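PDB 3TX1: UDP-N-acetylenolpyruvoylglucosamine reductase from Listeria monocytogenes, which catalyses the NADPH-dependent reduction of UDP-N-acetylenolpyruvoylglucosamine to UDP-N-acetylmuramate with FAD as cofactor, a step in building peptidoglycan for the cell wall. Local coordinates for residues A213-E216 / K217-Q221; Q68-V71 / A72-Q76; Q300-V303 / R304-D308; T288-D291 / Y292-I296. All blocks are in the same frame, centred on the assembly; numbering follows the deposited sequence.

Contact 1. Residues A213-E216 / K217-Q221; sequences ALEE and KNLIQ
Glu215 and Leu219 meet where an extended chain turns into a helix. One carboxylate oxygen, Glu215 OE2, touches the leucine by van der Waals contact, 3.6 Å from Leu219 CB and at the same distance from Leu219 CD1, and the two side chains lie roughly perpendicular. This reach depends on a straight acid: chi1 of -177° sets CG opposite the backbone N and chi2 keeps the rest extended. The next residue works chiefly through its backbone. Glu216 is the N-cap residue of helix 217-234, and its carbonyl accepts the first i to i+4 bond, from Ile220 N to Glu216 O at 3.3 Å, straight but weak. The isoleucine's longer branch runs back beside the same carbonyl, in van der Waals contact, with Ile220 CG1 3.3 Å from Glu216 O. The end of that branch carries on to the preceding peptide, Ile220 CD1 standing 3.7 Å from Glu215 O. The Glu216 side chain only brushes the helix: its OE1 stays 4.1 Å from Leu219 CD1. Two carboxylates beside the start of a helix would probably be favoured by the positive end of its dipole. Regular winding is taken up by the bond from Gln221 N to Lys217 O, and Gln221 NE2 goes on to Asp225. The junction links the sheet strand 204-214 to helix 217-234 at the surface of the molecule. Ala213 pairs through its backbone with Ser138, to which Glu215 OE1 is weakly bonded, while Ile220 packs against Leu133 of helix 125-134.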
loop_
_atom_site.group_PDB
_atom_site.type_symbol
_atom_site.label_atom_id
_atom_site.label_comp_id
_atom_site.label_asym_id
_atom_site.label_seq_id
_atom_site.Cartn_x
_atom_site.Cartn_y
_atom_site.Cartn_z
ATOM N N ALA A 213 1.980 23.109 7.032
ATOM C CA ALA A 213 2.026 24.552 7.196
ATOM C C ALA A 213 0.701 25.222 6.766
ATOM O O ALA A 213 0.011 24.746 5.856
ATOM C CB ALA A 213 3.203 25.125 6.427
ATOM N N LEU A 214 0.333 26.317 7.433
ATOM C CA LEU A 214 -0.872 27.069 7.042
ATOM C C LEU A 214 -0.690 27.858 5.736
ATOM O O LEU A 214 0.321 28.526 5.528
ATOM C CB LEU A 214 -1.436 27.928 8.180
ATOM C CG LEU A 214 -2.321 27.132 9.151
ATOM C CD1 LEU A 214 -2.482 27.896 10.455
ATOM C CD2 LEU A 214 -3.684 26.743 8.570
ATOM N N GLU A 215 -1.688 27.727 4.865
ATOM C CA GLU A 215 -1.709 28.313 3.542
ATOM C C GLU A 215 -3.145 28.339 3.012
ATOM O O GLU A 215 -3.976 27.495 3.383
ATOM C CB GLU A 215 -0.761 27.540 2.617
ATOM C CG GLU A 215 -0.629 28.090 1.210
ATOM C CD GLU A 215 0.359 27.314 0.351
ATOM O OE1 GLU A 215 0.935 26.299 0.837
ATOM O OE2 GLU A 215 0.551 27.720 -0.822
ATOM N N GLU A 216 -3.427 29.303 2.139
ATOM C CA GLU A 216 -4.773 29.489 1.608
ATOM C C GLU A 216 -5.346 28.273 0.928
ATOM O O GLU A 216 -4.623 27.508 0.293
ATOM C CB GLU A 216 -4.835 30.712 0.704
ATOM C CG GLU A 216 -4.706 31.980 1.521
ATOM C CD GLU A 216 -4.405 33.205 0.691
ATOM O OE1 GLU A 216 -3.998 33.065 -0.491
ATOM O OE2 GLU A 216 -4.550 34.318 1.243
ATOM N N LYS A 217 -6.646 28.077 1.135
ATOM C CA LYS A 217 -7.417 26.996 0.518
ATOM C C LYS A 217 -7.251 26.968 -1.007
ATOM O O LYS A 217 -6.957 25.915 -1.602
ATOM C CB LYS A 217 -8.884 27.229 0.821
ATOM C CG LYS A 217 -9.314 26.827 2.199
ATOM C CD LYS A 217 -9.845 25.413 2.146
ATOM C CE LYS A 217 -11.009 25.358 1.188
ATOM N NZ LYS A 217 -11.928 24.301 1.646
ATOM N N ASN A 218 -7.467 28.128 -1.621
ATOM C CA ASN A 218 -7.344 28.275 -3.044
ATOM C C ASN A 218 -6.047 27.696 -3.578
ATOM O O ASN A 218 -6.066 26.917 -4.536
ATOM C CB ASN A 218 -7.506 29.748 -3.466
ATOM C CG ASN A 218 -8.971 30.163 -3.650
ATOM O OD1 ASN A 218 -9.895 29.393 -3.349
ATOM N ND2 ASN A 218 -9.188 31.391 -4.156
ATOM N N LEU A 219 -4.924 28.051 -2.950
ATOM C CA LEU A 219 -3.612 27.589 -3.443
ATOM C C LEU A 219 -3.499 26.079 -3.383
ATOM O O LEU A 219 -3.135 25.463 -4.366
ATOM C CB LEU A 219 -2.417 28.332 -2.798
ATOM C CG LEU A 219 -2.436 29.880 -2.911
ATOM C CD1 LEU A 219 -1.239 30.550 -2.253
ATOM C CD2 LEU A 219 -2.569 30.350 -4.347
ATOM N N ILE A 220 -3.884 25.479 -2.260
ATOM C CA ILE A 220 -3.909 24.021 -2.132
ATOM C C ILE A 220 -4.910 23.426 -3.153
ATOM O O ILE A 220 -4.592 22.465 -3.872
ATOM C CB ILE A 220 -4.226 23.616 -0.678
ATOM C CG1 ILE A 220 -3.338 24.443 0.276
ATOM C CG2 ILE A 220 -4.120 22.100 -0.455
ATOM C CD1 ILE A 220 -3.555 24.193 1.759
ATOM N N GLN A 221 -6.097 24.022 -3.258
ATOM C CA GLN A 221 -7.086 23.557 -4.239
ATOM C C GLN A 221 -6.542 23.425 -5.678
ATOM O O GLN A 221 -6.751 22.417 -6.358
ATOM C CB GLN A 221 -8.301 24.484 -4.252
ATOM C CG GLN A 221 -9.502 23.831 -4.901
ATOM C CD GLN A 221 -9.757 22.487 -4.265
ATOM O OE1 GLN A 221 -9.738 22.366 -3.037
ATOM N NE2 GLN A 221 -9.922 21.461 -5.089
#

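Contact 2. Residues Q68-V71 / A72-Q76; sequences QEVV and AYCHQ
Gln68 and Ala72 are joined by the first of four successive i to i+4 backbone hydrogen bonds that make this part of helix 64-76 a regular alpha-helix. Ala72 N donates to Gln68 O at 2.9 Å, and Tyr73 N to Glu69 O at 2.8 Å. The ladder continues with Cys74 N to Val70 O at 2.9 Å and His75 N to Val71 O at 3.0 Å. Beside these bonds, the beta carbons of Ala72, Tyr73, Cys74 and His75 each lie against a carbonyl of the earlier turn: Ala72 CB is 3.3 Å from Gln68 O, and Tyr73 CB is 3.2 Å from Glu69 O. The tyrosine ring then swings outward, because chi1 of -179° sets CG opposite the backbone N, and it reaches Asn27 and Ile79 in neighbouring loops. Val70, Val71 and Cys74 form the buried side. Val71 packs on Leu102 and Leu175 and Cys74 on Val100, so the helix lies against strands 100-103 and 169-175 of the FAD-binding domain; Val70 meets Ile35 in a loop. Gln68 NE2 adds a hydrogen bond to Gly179 O. Within the helix, Val70 and Cys74 meet loosely one turn apart, with Val70 CG1 4.4 Å from Cys74 SG.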
loop_
_atom_site.group_PDB
_atom_site.type_symbol
_atom_site.label_atom_id
_atom_site.label_comp_id
_atom_site.label_asym_id
_atom_site.label_seq_id
_atom_site.Cartn_x
_atom_site.Cartn_y
_atom_site.Cartn_z
ATOM N N GLN A 68 -1.855 -5.259 19.756
ATOM C CA GLN A 68 -0.733 -5.661 20.575
ATOM C C GLN A 68 -0.774 -7.113 20.999
ATOM O O GLN A 68 0.188 -7.855 20.849
ATOM C CB GLN A 68 -0.687 -4.805 21.825
ATOM C CG GLN A 68 -0.175 -3.412 21.524
ATOM C CD GLN A 68 0.042 -2.582 22.766
ATOM O OE1 GLN A 68 -0.915 -2.045 23.335
ATOM N NE2 GLN A 68 1.302 -2.462 23.196
ATOM N N GLU A 69 -1.906 -7.522 21.521
ATOM C CA GLU A 69 -2.035 -8.856 21.969
ATOM C C GLU A 69 -1.793 -9.845 20.834
ATOM O O GLU A 69 -1.131 -10.879 21.024
ATOM C CB GLU A 69 -3.405 -9.035 22.600
ATOM C CG GLU A 69 -3.547 -8.244 23.891
ATOM C CD GLU A 69 -4.929 -8.385 24.496
ATOM O OE1 GLU A 69 -5.864 -8.048 23.731
ATOM O OE2 GLU A 69 -5.070 -8.816 25.703
ATOM N N VAL A 70 -2.270 -9.513 19.646
ATOM C CA VAL A 70 -2.160 -10.439 18.523
ATOM C C VAL A 70 -0.730 -10.517 18.001
ATOM O O VAL A 70 -0.214 -11.620 17.757
ATOM C CB VAL A 70 -3.192 -10.107 17.423
ATOM C CG1 VAL A 70 -3.026 -10.995 16.206
ATOM C CG2 VAL A 70 -4.603 -10.229 17.983
ATOM N N VAL A 71 -0.083 -9.358 17.887
ATOM C CA VAL A 71 1.309 -9.286 17.469
ATOM C C VAL A 71 2.187 -10.013 18.447
ATOM O O VAL A 71 3.077 -10.763 18.050
ATOM C CB VAL A 71 1.811 -7.836 17.357
ATOM C CG1 VAL A 71 3.336 -7.760 17.300
ATOM C CG2 VAL A 71 1.231 -7.196 16.128
ATOM N N ALA A 72 1.938 -9.814 19.727
ATOM C CA ALA A 72 2.746 -10.490 20.741
ATOM C C ALA A 72 2.510 -11.983 20.678
ATOM O O ALA A 72 3.461 -12.755 20.683
ATOM C CB ALA A 72 2.444 -9.964 22.128
ATOM N N TYR A 73 1.244 -12.378 20.561
ATOM C CA TYR A 73 0.888 -13.786 20.539
ATOM C C TYR A 73 1.580 -14.513 19.401
ATOM O O TYR A 73 2.139 -15.603 19.608
ATOM C CB TYR A 73 -0.628 -13.958 20.442
ATOM C CG TYR A 73 -1.084 -15.385 20.436
ATOM C CD1 TYR A 73 -1.530 -16.002 21.596
ATOM C CD2 TYR A 73 -1.064 -16.123 19.280
ATOM C CE1 TYR A 73 -1.949 -17.329 21.599
ATOM C CE2 TYR A 73 -1.479 -17.439 19.256
ATOM C CZ TYR A 73 -1.920 -18.042 20.417
ATOM O OH TYR A 73 -2.328 -19.363 20.362
ATOM N N CYS A 74 1.547 -13.910 18.209
ATOM C CA CYS A 74 2.164 -14.510 17.024
ATOM C C CYS A 74 3.668 -14.579 17.128
ATOM O O CYS A 74 4.281 -15.578 16.678
ATOM C CB CYS A 74 1.774 -13.761 15.769
ATOM S SG CYS A 74 0.053 -14.077 15.365
ATOM N N HIS A 75 4.254 -13.517 17.696
ATOM C CA HIS A 75 5.683 -13.491 17.937
ATOM C C HIS A 75 6.037 -14.635 18.815
ATOM O O HIS A 75 6.770 -15.509 18.397
ATOM C CB HIS A 75 6.122 -12.207 18.597
ATOM C CG HIS A 75 7.620 -12.091 18.757
ATOM N ND1 HIS A 75 8.417 -11.626 17.784
ATOM C CD2 HIS A 75 8.449 -12.388 19.826
ATOM C CE1 HIS A 75 9.691 -11.619 18.203
ATOM N NE2 HIS A 75 9.712 -12.081 19.456
ATOM N N GLN A 76 5.468 -14.686 20.014
ATOM C CA GLN A 76 5.797 -15.728 21.019
ATOM C C GLN A 76 5.619 -17.154 20.566
ATOM O O GLN A 76 6.314 -18.045 21.048
ATOM C CB GLN A 76 5.014 -15.525 22.307
ATOM C CG GLN A 76 5.487 -14.322 23.085
ATOM C CD GLN A 76 4.575 -13.940 24.234
ATOM O OE1 GLN A 76 4.382 -12.757 24.513
ATOM N NE2 GLN A 76 3.981 -14.930 24.882
#

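Contact 3. Residues Q300-V303 / R304-D308; sequences QQTV and REKFD
Gln301 joins Arg304 and Glu305 through the two ends of one side-chain amide. On the oxygen end, Arg304 NE donates to Gln301 OE1 at 3.0 Å from above the carbonyl plane, and Arg304 NH1 adds a weak bond to the same atom. The amide and guanidinium planes are turned 64° from each other. On the nitrogen end, Gln301 NE2 donates to Glu305 OE2, which is met on its anti side and lies close to the amide plane, although the carboxylate itself is turned 72° from it. A bend at chi2 (58°) folds the glutamine over the next turn and into this place. The ionic contact is a salt bridge from Arg304 NH2 to Glu310. A carbonyl oxygen, Gln300 O, sits 3.6 Å above the centre of one guanidinium face. The backbone supplies i to i+4 bonds, among them Arg304 N to Gln300 O at 3.2 Å and Phe307 N to Val303 O at 3.0 Å. In van der Waals contact, the Thr302 and Lys306 side chains lie side by side and point the same way, Thr302 CG2 4.0 Å from Lys306 NZ. Buried Val303 touches Ser261 and Leu311, and Phe307 packs on Leu257 of helix 254-260. Near the C-terminal end of helix 289-307, bonds at both ends would tend to hold the rotation of the amide, while the salt bridge to Glu310 would probably offset the arginine's charge.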
loop_
_atom_site.group_PDB
_atom_site.type_symbol
_atom_site.label_atom_id
_atom_site.label_comp_id
_atom_site.label_asym_id
_atom_site.label_seq_id
_atom_site.Cartn_x
_atom_site.Cartn_y
_atom_site.Cartn_z
ATOM N N GLN A 300 8.720 -8.825 -17.965
ATOM C CA GLN A 300 10.108 -8.821 -17.552
ATOM C C GLN A 300 10.922 -9.576 -18.562
ATOM O O GLN A 300 11.965 -9.118 -19.010
ATOM C CB GLN A 300 10.245 -9.544 -16.232
ATOM C CG GLN A 300 9.770 -8.746 -15.039
ATOM C CD GLN A 300 10.042 -9.442 -13.718
ATOM O OE1 GLN A 300 9.569 -10.550 -13.472
ATOM N NE2 GLN A 300 10.766 -8.764 -12.839
ATOM N N GLN A 301 10.450 -10.747 -18.942
ATOM C CA GLN A 301 11.227 -11.553 -19.871
ATOM C C GLN A 301 11.346 -10.957 -21.266
ATOM O O GLN A 301 12.396 -11.039 -21.865
ATOM C CB GLN A 301 10.687 -12.982 -19.949
ATOM C CG GLN A 301 11.548 -13.858 -20.822
ATOM C CD GLN A 301 12.983 -13.910 -20.337
ATOM O OE1 GLN A 301 13.278 -13.642 -19.155
ATOM N NE2 GLN A 301 13.892 -14.254 -21.246
ATOM N N THR A 302 10.273 -10.368 -21.779
ATOM C CA THR A 302 10.276 -9.825 -23.123
ATOM C C THR A 302 11.140 -8.567 -23.158
ATOM O O THR A 302 11.892 -8.301 -24.096
ATOM C CB THR A 302 8.844 -9.476 -23.498
ATOM O OG1 THR A 302 8.045 -10.652 -23.374
ATOM C CG2 THR A 302 8.743 -8.994 -24.899
ATOM N N VAL A 303 11.050 -7.775 -22.113
ATOM C CA VAL A 303 11.837 -6.575 -22.100
ATOM C C VAL A 303 13.312 -6.865 -22.081
ATOM O O VAL A 303 14.072 -6.172 -22.753
ATOM C CB VAL A 303 11.459 -5.632 -20.959
ATOM C CG1 VAL A 303 12.444 -4.487 -20.895
ATOM C CG2 VAL A 303 10.058 -5.130 -21.217
ATOM N N ARG A 304 13.734 -7.886 -21.344
ATOM C CA ARG A 304 15.158 -8.111 -21.255
ATOM C C ARG A 304 15.681 -8.719 -22.572
ATOM O O ARG A 304 16.873 -8.664 -22.884
ATOM C CB ARG A 304 15.529 -8.875 -19.985
ATOM C CG ARG A 304 15.874 -10.319 -20.144
ATOM C CD ARG A 304 16.333 -10.944 -18.818
ATOM N NE ARG A 304 15.237 -11.599 -18.085
ATOM C CZ ARG A 304 14.520 -11.047 -17.104
ATOM N NH1 ARG A 304 13.540 -11.758 -16.525
ATOM N NH2 ARG A 304 14.785 -9.806 -16.687
ATOM N N GLU A 305 14.777 -9.241 -23.389
ATOM C CA GLU A 305 15.213 -9.805 -24.648
ATOM C C GLU A 305 15.399 -8.767 -25.715
ATOM O O GLU A 305 16.306 -8.892 -26.520
ATOM C CB GLU A 305 14.296 -10.917 -25.106
ATOM C CG GLU A 305 14.455 -12.151 -24.252
ATOM C CD GLU A 305 13.411 -13.210 -24.546
ATOM O OE1 GLU A 305 12.708 -13.122 -25.598
ATOM O OE2 GLU A 305 13.289 -14.137 -23.704
ATOM N N LYS A 306 14.580 -7.725 -25.698
ATOM C CA LYS A 306 14.670 -6.664 -26.694
ATOM C C LYS A 306 15.659 -5.581 -26.331
ATOM O O LYS A 306 16.226 -4.973 -27.215
ATOM C CB LYS A 306 13.323 -5.970 -26.879
ATOM C CG LYS A 306 12.127 -6.891 -27.075
ATOM C CD LYS A 306 12.091 -7.570 -28.430
ATOM C CE LYS A 306 10.777 -8.312 -28.594
ATOM N NZ LYS A 306 9.572 -7.437 -28.504
ATOM N N PHE A 307 15.864 -5.318 -25.045
ATOM C CA PHE A 307 16.723 -4.193 -24.634
ATOM C C PHE A 307 17.772 -4.510 -23.572
ATOM O O PHE A 307 18.573 -3.663 -23.215
ATOM C CB PHE A 307 15.858 -3.012 -24.140
ATOM C CG PHE A 307 14.872 -2.511 -25.159
ATOM C CD1 PHE A 307 13.511 -2.807 -25.036
ATOM C CD2 PHE A 307 15.297 -1.766 -26.259
ATOM C CE1 PHE A 307 12.593 -2.367 -25.991
ATOM C CE2 PHE A 307 14.382 -1.322 -27.215
ATOM C CZ PHE A 307 13.027 -1.622 -27.082
ATOM N N ASP A 308 17.759 -5.724 -23.054
ATOM C CA ASP A 308 18.707 -6.091 -22.006
ATOM C C ASP A 308 18.583 -5.225 -20.769
ATOM O O ASP A 308 19.596 -4.787 -20.215
ATOM C CB ASP A 308 20.152 -6.018 -22.489
ATOM C CG ASP A 308 21.139 -6.494 -21.417
ATOM O OD1 ASP A 308 20.742 -7.326 -20.547
ATOM O OD2 ASP A 308 22.307 -6.035 -21.441
#

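Contact 4. Residues T288-D291 / Y292-I296; sequences TATD and YMNLI
The first turn of helix 289-307 opens with Tyr292 N donating to Thr288 O at 3.0 Å, and the same carbonyl oxygen lies at the edge of the tyrosine ring, 3.7 Å from Tyr292 CD1. Further rungs follow: Met293 N reaches Ala289 O at 2.8 Å and is almost straight, and Leu295 N reaches Asp291 O at 2.9 Å, with Asn294 N to Thr290 O between them. At the start of the turn, Thr288 and Asp291 form a capping box. Asp291 N donates to Thr288 OG1 at 3.0 Å, while Thr288 N returns a bond to Asp291 OD2 at 2.8 Å, so two backbone N-H groups at the helix start are satisfied by side chains. Chi1 of 62° brings the threonine hydroxyl round to the Asp291 amide. Asp291 OD2 also takes a weak bond from Gly270 N. Further along, Thr290 and Asn294 lie side by side and point the same way, with Thr290 CG2 3.4 Å from Asn294 OD1; the threonine hydroxyl is bonded to Asp94. Tyr292, Leu295 and Ile296 face inward onto strand 281-283, and Ile91 of strand 90-92 meets Tyr292, Met293 and Ile296. Tyr292 OH is hydrogen-bonded to Ile281 O.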
loop_
_atom_site.group_PDB
_atom_site.type_symbol
_atom_site.label_atom_id
_atom_site.label_comp_id
_atom_site.label_asym_id
_atom_site.label_seq_id
_atom_site.Cartn_x
_atom_site.Cartn_y
_atom_site.Cartn_z
ATOM N N THR A 288 -6.606 -13.125 -11.781
ATOM C CA THR A 288 -6.141 -13.829 -10.595
ATOM C C THR A 288 -4.705 -13.438 -10.367
ATOM O O THR A 288 -4.034 -12.936 -11.304
ATOM C CB THR A 288 -6.168 -15.320 -10.847
ATOM O OG1 THR A 288 -5.276 -15.619 -11.931
ATOM C CG2 THR A 288 -7.552 -15.707 -11.237
ATOM N N ALA A 289 -4.207 -13.683 -9.158
ATOM C CA ALA A 289 -2.806 -13.417 -8.870
ATOM C C ALA A 289 -1.907 -14.204 -9.845
ATOM O O ALA A 289 -0.857 -13.696 -10.305
ATOM C CB ALA A 289 -2.493 -13.758 -7.427
ATOM N N THR A 290 -2.319 -15.432 -10.189
ATOM C CA THR A 290 -1.557 -16.195 -11.155
ATOM C C THR A 290 -1.428 -15.353 -12.420
ATOM O O THR A 290 -0.307 -15.163 -12.928
ATOM C CB THR A 290 -2.188 -17.549 -11.485
ATOM O OG1 THR A 290 -2.505 -18.218 -10.276
ATOM C CG2 THR A 290 -1.221 -18.414 -12.265
ATOM N N ASP A 291 -2.555 -14.812 -12.898
ATOM C CA ASP A 291 -2.537 -13.961 -14.102
ATOM C C ASP A 291 -1.560 -12.832 -13.947
ATOM O O ASP A 291 -0.784 -12.567 -14.859
ATOM C CB ASP A 291 -3.890 -13.353 -14.415
ATOM C CG ASP A 291 -4.927 -14.376 -14.779
ATOM O OD1 ASP A 291 -4.596 -15.390 -15.452
ATOM O OD2 ASP A 291 -6.085 -14.145 -14.377
ATOM N N TYR A 292 -1.600 -12.144 -12.808
ATOM C CA TYR A 292 -0.632 -11.054 -12.584
ATOM C C TYR A 292 0.826 -11.510 -12.661
ATOM O O TYR A 292 1.595 -10.921 -13.430
ATOM C CB TYR A 292 -0.902 -10.304 -11.288
ATOM C CG TYR A 292 -1.867 -9.138 -11.447
ATOM C CD1 TYR A 292 -3.259 -9.337 -11.502
ATOM C CD2 TYR A 292 -1.389 -7.818 -11.531
ATOM C CE1 TYR A 292 -4.142 -8.268 -11.645
ATOM C CE2 TYR A 292 -2.269 -6.749 -11.684
ATOM C CZ TYR A 292 -3.652 -6.984 -11.735
ATOM O OH TYR A 292 -4.527 -5.894 -11.872
ATOM N N MET A 293 1.175 -12.576 -11.916
ATOM C CA MET A 293 2.540 -13.105 -11.855
ATOM C C MET A 293 2.978 -13.540 -13.226
ATOM O O MET A 293 4.159 -13.453 -13.571
ATOM C CB MET A 293 2.665 -14.330 -10.917
ATOM C CG MET A 293 2.424 -14.164 -9.409
ATOM S SD MET A 293 3.071 -12.635 -8.633
ATOM C CE MET A 293 4.786 -12.491 -9.166
ATOM N N ASN A 294 2.033 -14.071 -13.993
ATOM C CA ASN A 294 2.341 -14.546 -15.307
ATOM C C ASN A 294 2.577 -13.390 -16.267
ATOM O O ASN A 294 3.522 -13.390 -17.047
ATOM C CB ASN A 294 1.258 -15.527 -15.785
ATOM C CG ASN A 294 1.490 -16.978 -15.286
ATOM O OD1 ASN A 294 0.546 -17.742 -15.080
ATOM N ND2 ASN A 294 2.764 -17.354 -15.093
ATOM N N LEU A 295 1.759 -12.359 -16.191
ATOM C CA LEU A 295 1.992 -11.229 -17.057
ATOM C C LEU A 295 3.262 -10.469 -16.624
ATOM O O LEU A 295 4.087 -10.079 -17.468
ATOM C CB LEU A 295 0.761 -10.335 -17.113
ATOM C CG LEU A 295 0.734 -9.220 -18.136
ATOM C CD1 LEU A 295 1.299 -9.735 -19.456
ATOM C CD2 LEU A 295 -0.705 -8.725 -18.271
ATOM N N ILE A 296 3.455 -10.317 -15.320
ATOM C CA ILE A 296 4.645 -9.656 -14.858
ATOM C C ILE A 296 5.873 -10.378 -15.394
ATOM O O ILE A 296 6.760 -9.757 -15.967
ATOM C CB ILE A 296 4.709 -9.604 -13.336
ATOM C CG1 ILE A 296 3.651 -8.634 -12.784
ATOM C CG2 ILE A 296 6.100 -9.171 -12.878
ATOM C CD1 ILE A 296 3.684 -8.529 -11.249
#

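Overall arrangement
Contacts 4 and 3 follow one another on helix 289-307, their centres about 18 Å apart: contact 4 caps its start and contact 3 lies toward its far end. Contact 1 lies across the chain's centre from contact 4, with centres about 42 Å apart, and contact 2 is remote from both contact 1 and contact 3, at about 43 and 44 Å between centres. The side chain of Val71 in contact 2 is about 9 Å from the bound FAD. The side chain of Tyr292 in contact 4 is about 8 Å from the bound FAD. It is also about 11 Å from the side chain of Ser244, the predicted proton donor. The predicted active-site residue Glu314 is about 10 Å from Gln300, side chain to side chain.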